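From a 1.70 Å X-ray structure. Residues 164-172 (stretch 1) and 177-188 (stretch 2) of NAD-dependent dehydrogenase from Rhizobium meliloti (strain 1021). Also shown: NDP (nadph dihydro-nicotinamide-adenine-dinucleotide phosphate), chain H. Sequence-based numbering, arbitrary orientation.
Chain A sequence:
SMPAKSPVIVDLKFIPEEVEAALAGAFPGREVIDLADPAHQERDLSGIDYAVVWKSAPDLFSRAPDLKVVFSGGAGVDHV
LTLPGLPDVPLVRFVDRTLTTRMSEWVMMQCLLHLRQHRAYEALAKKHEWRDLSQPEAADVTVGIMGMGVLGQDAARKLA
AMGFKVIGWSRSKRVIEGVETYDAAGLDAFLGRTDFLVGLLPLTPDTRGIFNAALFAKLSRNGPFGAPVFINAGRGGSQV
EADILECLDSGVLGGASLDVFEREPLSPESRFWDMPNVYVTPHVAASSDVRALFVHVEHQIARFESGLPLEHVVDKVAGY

Stretch 1 (164-172) FKVIGWSRS
Stretch 2 (177-188) EGVETYDAAGLD

Two parallel strands, 165-169 and one ending at Tyr 182, run side by side, their axes 4.6 Å apart at closest and their directions 24° apart. The register sets Gly 168 against Thr 181 (CA to CA 4.5 Å) and Trp 169 against Tyr 182 (CA to CA 4.8 Å). Phe 164 stays out of reach.

At the start of the pairing, waters link the backbones: Val 166 O and Glu 180 N are 3.9 Å apart, too far for a direct bond. Lys 165, extended in phi/psi (-77/133) with chi t, p, t, p, curls its NZ to 2.6 Å from Glu 180 OE2, a salt bridge; Glu 180 meets it with chi1 m and chi2 t. One water accepts from Lys 165 NZ and Glu 180 N and donates to Val 166 O; another joins Val 166 N to Gly 178 O. Val 166 and Val 179, both t, bring their CG1 atoms to 4.2 Å.

Ile 167 (p, t) shares a sheet face with Trp 169 and Tyr 182, its CD1 4.2 Å from Tyr 182 CE1. Gly 168 then binds through both backbone groups: its N donates to Glu 180 O (3.0 Å), and its O accepts from Tyr 182 N (2.8 Å). A CB here would come 3.6 Å from Thr 181 CG2.

Trp 169 (phi/psi -138/140, chi1 t, chi2 88°) is the keystone. Its NE1 donates to Ala 184 O at 3.2 Å, near the ring plane, while Leu 187 CD1 covers one face, 3.8 Å from the five-membered ring centroid. Tyr 182 (chi1 m) places CB 4.0 Å from Trp 169 CD1.

Past the strand, Ser 170 N donates to Tyr 182 O (3.3 Å), and Arg 171 O accepts from Ala 184 N (3.1 Å), carrying the pairing past the strands to the first residue of the 3-10 segment 184-186, which leads through Gly 186, the N-cap, into the helix beginning at Leu 187. Ser 172 faces the cofactor: its OG donates to NDP O2X at 2.8 Å and its N to the same oxygen at 3.2 Å.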

ATOM      1  N   PHE A 164       2.070  10.871   2.458  1.00 19.01           N
ATOM      2  CA  PHE A 164       3.189  10.916   3.389  1.00 19.15           C
ATOM      3  C   PHE A 164       4.008  12.187   3.226  1.00 22.84           C
ATOM      4  O   PHE A 164       4.119  12.744   2.132  1.00 21.40           O
ATOM      5  CB  PHE A 164       4.122   9.717   3.203  1.00 19.26           C
ATOM      6  CG  PHE A 164       3.534   8.401   3.651  1.00 20.09           C
ATOM      7  CD1 PHE A 164       3.578   8.044   4.987  1.00 19.47           C
ATOM      8  CD2 PHE A 164       2.969   7.515   2.733  1.00 18.64           C
ATOM      9  CE1 PHE A 164       3.034   6.842   5.424  1.00 19.76           C
ATOM     10  CE2 PHE A 164       2.427   6.306   3.168  1.00 19.23           C
ATOM     11  CZ  PHE A 164       2.465   5.966   4.509  1.00 18.96           C
ATOM     12  N   LYS A 165       4.573  12.660   4.333  1.00 23.36           N
ATOM     13  CA  LYS A 165       5.664  13.626   4.251  1.00 23.06           C
ATOM     14  C   LYS A 165       6.888  12.832   3.880  1.00 21.94           C
ATOM     15  O   LYS A 165       7.166  11.809   4.509  1.00 23.31           O
ATOM     16  CB  LYS A 165       5.838  14.345   5.594  1.00 27.42           C
ATOM     17  CG  LYS A 165       6.986  15.340   5.620  1.00 38.71           C
ATOM     18  CD  LYS A 165       6.575  16.708   5.096  1.00 78.53           C
ATOM     19  CE  LYS A 165       7.744  17.678   5.133  1.00 62.58           C
ATOM     20  NZ  LYS A 165       8.812  17.292   4.176  1.00 81.61           N
ATOM     21  N   VAL A 166       7.653  13.299   2.907  1.00 19.94           N
ATOM     22  CA  VAL A 166       8.798  12.526   2.426  1.00 19.40           C
ATOM     23  C   VAL A 166      10.014  13.402   2.347  1.00 21.10           C
ATOM     24  O   VAL A 166       9.951  14.513   1.824  1.00 23.55           O
ATOM     25  CB  VAL A 166       8.518  11.901   1.035  1.00 20.70           C
ATOM     26  CG1 VAL A 166       9.693  11.037   0.622  1.00 25.54           C
ATOM     27  CG2 VAL A 166       7.248  11.070   1.043  1.00 23.66           C
ATOM     28  N   ILE A 167      11.121  12.883   2.850  1.00 19.83           N
ATOM     29  CA  ILE A 167      12.420  13.511   2.672  1.00 20.95           C
ATOM     30  C   ILE A 167      13.414  12.454   2.192  1.00 20.75           C
ATOM     31  O   ILE A 167      13.222  11.270   2.422  1.00 20.04           O
ATOM     32  CB  ILE A 167      12.920  14.199   3.968  1.00 23.73           C
ATOM     33  CG1 ILE A 167      13.047  13.198   5.140  1.00 22.32           C
ATOM     34  CG2 ILE A 167      11.987  15.333   4.337  1.00 27.90           C
ATOM     35  CD1 ILE A 167      13.529  13.795   6.445  1.00 24.73           C
ATOM     36  N   GLY A 168      14.507  12.920   1.595  1.00 22.63           N
ATOM     37  CA  GLY A 168      15.506  12.022   1.008  1.00 23.23           C
ATOM     38  C   GLY A 168      16.928  12.378   1.389  1.00 20.40           C
ATOM     39  O   GLY A 168      17.228  13.534   1.682  1.00 24.38           O
ATOM     40  N   TRP A 169      17.794  11.365   1.346  1.00 22.43           N
ATOM     41  CA  TRP A 169      19.217  11.543   1.625  1.00 21.93           C
ATOM     42  C   TRP A 169      20.040  10.746   0.636  1.00 20.72           C
ATOM     43  O   TRP A 169      19.700   9.614   0.288  1.00 22.10           O
ATOM     44  CB  TRP A 169      19.526  11.104   3.055  1.00 24.35           C
ATOM     45  CG  TRP A 169      20.965  11.180   3.438  1.00 24.43           C
ATOM     46  CD1 TRP A 169      21.621  12.262   3.959  1.00 27.28           C
ATOM     47  CD2 TRP A 169      21.944  10.131   3.347  1.00 24.86           C
ATOM     48  NE1 TRP A 169      22.941  11.948   4.209  1.00 23.74           N
ATOM     49  CE2 TRP A 169      23.165  10.653   3.822  1.00 24.30           C
ATOM     50  CE3 TRP A 169      21.909   8.804   2.905  1.00 24.21           C
ATOM     51  CZ2 TRP A 169      24.340   9.873   3.908  1.00 26.10           C
ATOM     52  CZ3 TRP A 169      23.075   8.039   2.967  1.00 27.68           C
ATOM     53  CH2 TRP A 169      24.275   8.576   3.457  1.00 25.63           C
ATOM     54  N   SER A 170      21.139  11.353   0.184  1.00 23.44           N
ATOM     55  CA  SER A 170      22.127  10.633  -0.633  1.00 23.06           C
ATOM     56  C   SER A 170      23.422  11.402  -0.545  1.00 26.67           C
ATOM     57  O   SER A 170      23.496  12.415   0.158  1.00 26.87           O
ATOM     58  CB  SER A 170      21.636  10.468  -2.078  1.00 26.89           C
ATOM     59  OG  SER A 170      21.347  11.727  -2.663  1.00 33.72           O
ATOM     60  N   ARG A 171      24.443  10.944  -1.251  1.00 33.11           N
ATOM     61  CA  ARG A 171      25.762  11.571  -1.106  1.00 35.95           C
ATOM     62  C   ARG A 171      25.743  13.001  -1.603  1.00 40.56           C
ATOM     63  O   ARG A 171      26.174  13.922  -0.894  1.00 39.78           O
ATOM     64  CB  ARG A 171      26.828  10.737  -1.812  1.00 42.64           C
ATOM     65  CG  ARG A 171      28.237  11.286  -1.627  1.00 59.77           C
ATOM     66  CD  ARG A 171      29.276  10.181  -1.517  1.00 75.79           C
ATOM     67  NE  ARG A 171      29.149   9.201  -2.589  1.00 60.10           N
ATOM     68  CZ  ARG A 171      29.825   8.056  -2.649  1.00 85.69           C
ATOM     69  NH1 ARG A 171      30.709   7.717  -1.702  1.00 60.62           N
ATOM     70  NH2 ARG A 171      29.620   7.241  -3.677  1.00 70.44           N
ATOM     71  N   SER A 172      25.262  13.185  -2.827  1.00 44.10           N
ATOM     72  CA  SER A 172      25.026  14.523  -3.361  1.00 57.27           C
ATOM     73  C   SER A 172      23.554  14.859  -3.167  1.00 54.37           C
ATOM     74  O   SER A 172      22.712  13.965  -3.076  1.00 64.96           O
ATOM     75  CB  SER A 172      25.424  14.602  -4.844  1.00 66.35           C
ATOM     76  OG  SER A 172      24.926  13.496  -5.588  1.00 57.79           O
ATOM     77  N   GLU A 177      10.827  17.693  -6.888  1.00 75.15           N
ATOM     78  CA  GLU A 177       9.661  18.495  -6.517  1.00 81.50           C
ATOM     79  C   GLU A 177       8.854  17.776  -5.423  1.00 85.50           C
ATOM     80  O   GLU A 177       8.618  16.565  -5.515  1.00 74.24           O
ATOM     81  CB  GLU A 177       8.788  18.805  -7.749  1.00 99.70           C
ATOM     82  N   GLY A 178       8.483  18.515  -4.372  1.00 55.06           N
ATOM     83  CA  GLY A 178       7.677  17.977  -3.268  1.00 60.26           C
ATOM     84  C   GLY A 178       8.408  17.095  -2.262  1.00 55.67           C
ATOM     85  O   GLY A 178       7.770  16.519  -1.361  1.00 55.12           O
ATOM     86  N   VAL A 179       9.734  16.983  -2.413  1.00 45.33           N
ATOM     87  CA  VAL A 179      10.576  16.141  -1.559  1.00 39.19           C
ATOM     88  C   VAL A 179      11.849  16.917  -1.200  1.00 36.30           C
ATOM     89  O   VAL A 179      12.711  17.125  -2.045  1.00 39.15           O
ATOM     90  CB  VAL A 179      10.969  14.829  -2.274  1.00 39.41           C
ATOM     91  CG1 VAL A 179      11.919  14.004  -1.407  1.00 34.57           C
ATOM     92  CG2 VAL A 179       9.725  14.003  -2.615  1.00 46.82           C
ATOM     93  N   GLU A 180      11.966  17.316   0.062  1.00 35.10           N
ATOM     94  CA  GLU A 180      13.175  17.961   0.538  1.00 31.03           C
ATOM     95  C   GLU A 180      14.263  16.900   0.579  1.00 31.41           C
ATOM     96  O   GLU A 180      14.010  15.780   1.034  1.00 27.73           O
ATOM     97  CB  GLU A 180      13.019  18.499   1.949  1.00 31.88           C
ATOM     98  CG  GLU A 180      11.929  19.533   2.141  1.00 54.84           C
ATOM     99  CD  GLU A 180      11.628  19.703   3.604  1.00 84.08           C
ATOM    100  OE1 GLU A 180      12.543  20.194   4.302  1.00 43.35           O
ATOM    101  OE2 GLU A 180      10.527  19.289   4.057  1.00 48.96           O
ATOM    102  N   THR A 181      15.445  17.243   0.097  1.00 28.64           N
ATOM    103  CA  THR A 181      16.568  16.322   0.119  1.00 26.75           C
ATOM    104  C   THR A 181      17.769  16.886   0.856  1.00 27.05           C
ATOM    105  O   THR A 181      17.929  18.116   0.990  1.00 30.72           O
ATOM    106  CB  THR A 181      17.002  15.932  -1.299  1.00 32.99           C
ATOM    107  OG1 THR A 181      17.405  17.105  -2.001  1.00 32.24           O
ATOM    108  CG2 THR A 181      15.873  15.275  -2.036  1.00 35.12           C
ATOM    109  N   TYR A 182      18.608  15.969   1.324  1.00 24.92           N
ATOM    110  CA  TYR A 182      19.783  16.243   2.111  1.00 28.17           C
ATOM    111  C   TYR A 182      20.974  15.582   1.451  1.00 26.46           C
ATOM    112  O   TYR A 182      20.836  14.517   0.871  1.00 26.98           O
ATOM    113  CB  TYR A 182      19.634  15.648   3.516  1.00 27.52           C
ATOM    114  CG  TYR A 182      18.587  16.333   4.385  1.00 24.80           C
ATOM    115  CD1 TYR A 182      17.229  16.054   4.231  1.00 28.67           C
ATOM    116  CD2 TYR A 182      18.966  17.249   5.373  1.00 29.22           C
ATOM    117  CE1 TYR A 182      16.274  16.692   5.018  1.00 27.01           C
ATOM    118  CE2 TYR A 182      18.024  17.882   6.168  1.00 30.70           C
ATOM    119  CZ  TYR A 182      16.686  17.592   6.006  1.00 31.21           C
ATOM    120  OH  TYR A 182      15.758  18.228   6.794  1.00 31.80           O
ATOM    121  N   ASP A 183      22.147  16.216   1.545  1.00 25.53           N
ATOM    122  CA  ASP A 183      23.401  15.594   1.098  1.00 28.59           C
ATOM    123  C   ASP A 183      24.074  14.834   2.242  1.00 29.95           C
ATOM    124  O   ASP A 183      23.528  14.774   3.324  1.00 29.77           O
ATOM    125  CB  ASP A 183      24.342  16.622   0.472  1.00 33.91           C
ATOM    126  CG  ASP A 183      24.755  17.717   1.429  1.00 42.49           C
ATOM    127  OD1 ASP A 183      24.570  17.594   2.656  1.00 37.88           O
ATOM    128  OD2 ASP A 183      25.286  18.717   0.933  1.00 51.21           O
ATOM    129  N   ALA A 184      25.269  14.282   2.004  1.00 28.07           N
ATOM    130  CA  ALA A 184      25.922  13.394   2.960  1.00 33.50           C
ATOM    131  C   ALA A 184      25.996  14.008   4.353  1.00 26.45           C
ATOM    132  O   ALA A 184      25.580  13.381   5.325  1.00 29.24           O
ATOM    133  CB  ALA A 184      27.321  12.996   2.471  1.00 39.77           C
ATOM    134  N   ALA A 185      26.471  15.254   4.434  1.00 27.35           N
ATOM    135  CA  ALA A 185      26.655  15.934   5.736  1.00 28.52           C
ATOM    136  C   ALA A 185      25.344  16.212   6.491  1.00 32.68           C
ATOM    137  O   ALA A 185      25.359  16.432   7.705  1.00 30.27           O
ATOM    138  CB  ALA A 185      27.439  17.233   5.560  1.00 37.52           C
ATOM    139  N   GLY A 186      24.225  16.219   5.767  1.00 28.14           N
ATOM    140  CA  GLY A 186      22.901  16.385   6.376  1.00 25.44           C
ATOM    141  C   GLY A 186      22.302  15.141   6.985  1.00 27.19           C
ATOM    142  O   GLY A 186      21.139  15.172   7.392  1.00 26.64           O
ATOM    143  N   LEU A 187      23.052  14.045   7.059  1.00 25.60           N
ATOM    144  CA  LEU A 187      22.481  12.769   7.545  1.00 25.00           C
ATOM    145  C   LEU A 187      21.782  12.896   8.897  1.00 25.48           C
ATOM    146  O   LEU A 187      20.623  12.460   9.054  1.00 25.36           O
ATOM    147  CB  LEU A 187      23.580  11.700   7.637  1.00 26.06           C
ATOM    148  CG  LEU A 187      23.104  10.311   8.118  1.00 28.71           C
ATOM    149  CD1 LEU A 187      22.029   9.672   7.251  1.00 27.63           C
ATOM    150  CD2 LEU A 187      24.302   9.391   8.194  1.00 32.95           C
ATOM    151  N   ASP A 188      22.475  13.487   9.876  1.00 27.48           N
ATOM    152  CA  ASP A 188      21.893  13.574  11.222  1.00 26.23           C
ATOM    153  C   ASP A 188      20.606  14.394  11.291  1.00 26.93           C
ATOM    154  O   ASP A 188      19.649  14.008  11.997  1.00 25.96           O
ATOM    155  CB  ASP A 188      22.947  14.025  12.241  1.00 31.55           C
ATOM    156  CG  ASP A 188      23.926  12.893  12.611  1.00 34.25           C
ATOM    157  OD1 ASP A 188      23.866  11.772  12.040  1.00 36.89           O
ATOM    158  OD2 ASP A 188      24.763  13.126  13.490  1.00 40.77           O
TER
HETATM  159  PA  NDP H 407      20.982   4.127  -8.153  1.00 22.22           P
HETATM  160  O1A NDP H 407      22.448   3.973  -8.526  1.00 23.33           O
HETATM  161  O2A NDP H 407      20.082   4.777  -9.151  1.00 20.98           O
HETATM  162  O5B NDP H 407      20.953   4.972  -6.814  1.00 22.21           O
HETATM  163  C5B NDP H 407      21.836   4.769  -5.731  1.00 22.18           C
HETATM  164  C4B NDP H 407      21.662   5.910  -4.767  1.00 20.95           C
HETATM  165  O4B NDP H 407      22.433   5.600  -3.609  1.00 22.00           O
HETATM  166  C3B NDP H 407      22.175   7.252  -5.285  1.00 26.81           C
HETATM  167  O3B NDP H 407      21.301   8.265  -4.800  1.00 25.11           O
HETATM  168  C2B NDP H 407      23.540   7.368  -4.642  1.00 21.31           C
HETATM  169  O2B NDP H 407      23.992   8.692  -4.430  1.00 25.18           O
HETATM  170  C1B NDP H 407      23.255   6.716  -3.315  1.00 22.35           C
HETATM  171  N9A NDP H 407      24.516   6.311  -2.671  1.00 22.60           N
HETATM  172  C8A NDP H 407      25.408   5.366  -3.029  1.00 23.91           C
HETATM  173  N7A NDP H 407      26.434   5.271  -2.214  1.00 24.20           N
HETATM  174  C5A NDP H 407      26.187   6.222  -1.264  1.00 21.99           C
HETATM  175  C6A NDP H 407      26.900   6.651  -0.127  1.00 27.11           C
HETATM  176  N6A NDP H 407      28.073   6.093   0.253  1.00 25.74           N
HETATM  177  N1A NDP H 407      26.370   7.652   0.630  1.00 26.72           N
HETATM  178  C2A NDP H 407      25.207   8.202   0.252  1.00 29.50           C
HETATM  179  N3A NDP H 407      24.452   7.886  -0.806  1.00 22.91           N
HETATM  180  C4A NDP H 407      24.999   6.870  -1.523  1.00 21.86           C
HETATM  181  O3  NDP H 407      20.519   2.636  -7.740  1.00 20.43           O
HETATM  182  PN  NDP H 407      18.971   2.153  -7.818  1.00 21.03           P
HETATM  183  O1N NDP H 407      18.082   3.162  -7.175  1.00 21.42           O
HETATM  184  O2N NDP H 407      18.649   1.673  -9.189  1.00 19.75           O
HETATM  185  O5D NDP H 407      19.115   0.832  -6.941  1.00 20.48           O
HETATM  186  C5D NDP H 407      19.477   0.943  -5.579  1.00 19.33           C
HETATM  187  C4D NDP H 407      19.781  -0.427  -4.990  1.00 20.88           C
HETATM  188  O4D NDP H 407      18.569  -1.143  -4.740  1.00 20.78           O
HETATM  189  C3D NDP H 407      20.565  -1.391  -5.869  1.00 21.22           C
HETATM  190  O3D NDP H 407      21.974  -1.086  -5.834  1.00 21.88           O
HETATM  191  C2D NDP H 407      20.267  -2.767  -5.308  1.00 19.17           C
HETATM  192  O2D NDP H 407      21.237  -3.125  -4.307  1.00 21.64           O
HETATM  193  C1D NDP H 407      18.899  -2.518  -4.621  1.00 19.03           C
HETATM  194  N1N NDP H 407      17.819  -3.319  -5.202  1.00 18.19           N
HETATM  195  C2N NDP H 407      17.153  -4.275  -4.444  1.00 19.14           C
HETATM  196  C3N NDP H 407      16.132  -5.017  -4.958  1.00 19.34           C
HETATM  197  C7N NDP H 407      15.294  -5.944  -4.129  1.00 19.89           C
HETATM  198  O7N NDP H 407      14.580  -6.774  -4.726  1.00 21.15           O
HETATM  199  N7N NDP H 407      15.341  -5.880  -2.816  1.00 18.97           N
HETATM  200  C4N NDP H 407      15.761  -4.847  -6.385  1.00 21.07           C
HETATM  201  C5N NDP H 407      16.537  -3.821  -7.123  1.00 19.76           C
HETATM  202  C6N NDP H 407      17.480  -3.100  -6.545  1.00 19.04           C
HETATM  203  P2B NDP H 407      24.507   9.602  -5.654  1.00 37.25           P
HETATM  204  O1X NDP H 407      23.246   9.951  -6.401  1.00 63.70           O
HETATM  205  O2X NDP H 407      25.116  10.785  -4.922  1.00 36.38           O
HETATM  206  O3X NDP H 407      25.473   8.786  -6.428  1.00 31.15           O
HETATM  207  O   HOH W   1       9.548  17.144   1.748  1.00 39.95           O
HETATM  208  O   HOH W   2       6.535  15.380   1.154  1.00 36.20           O
HETATM  209  O   HOH W   3      19.770  13.816  -1.829  1.00 36.97           O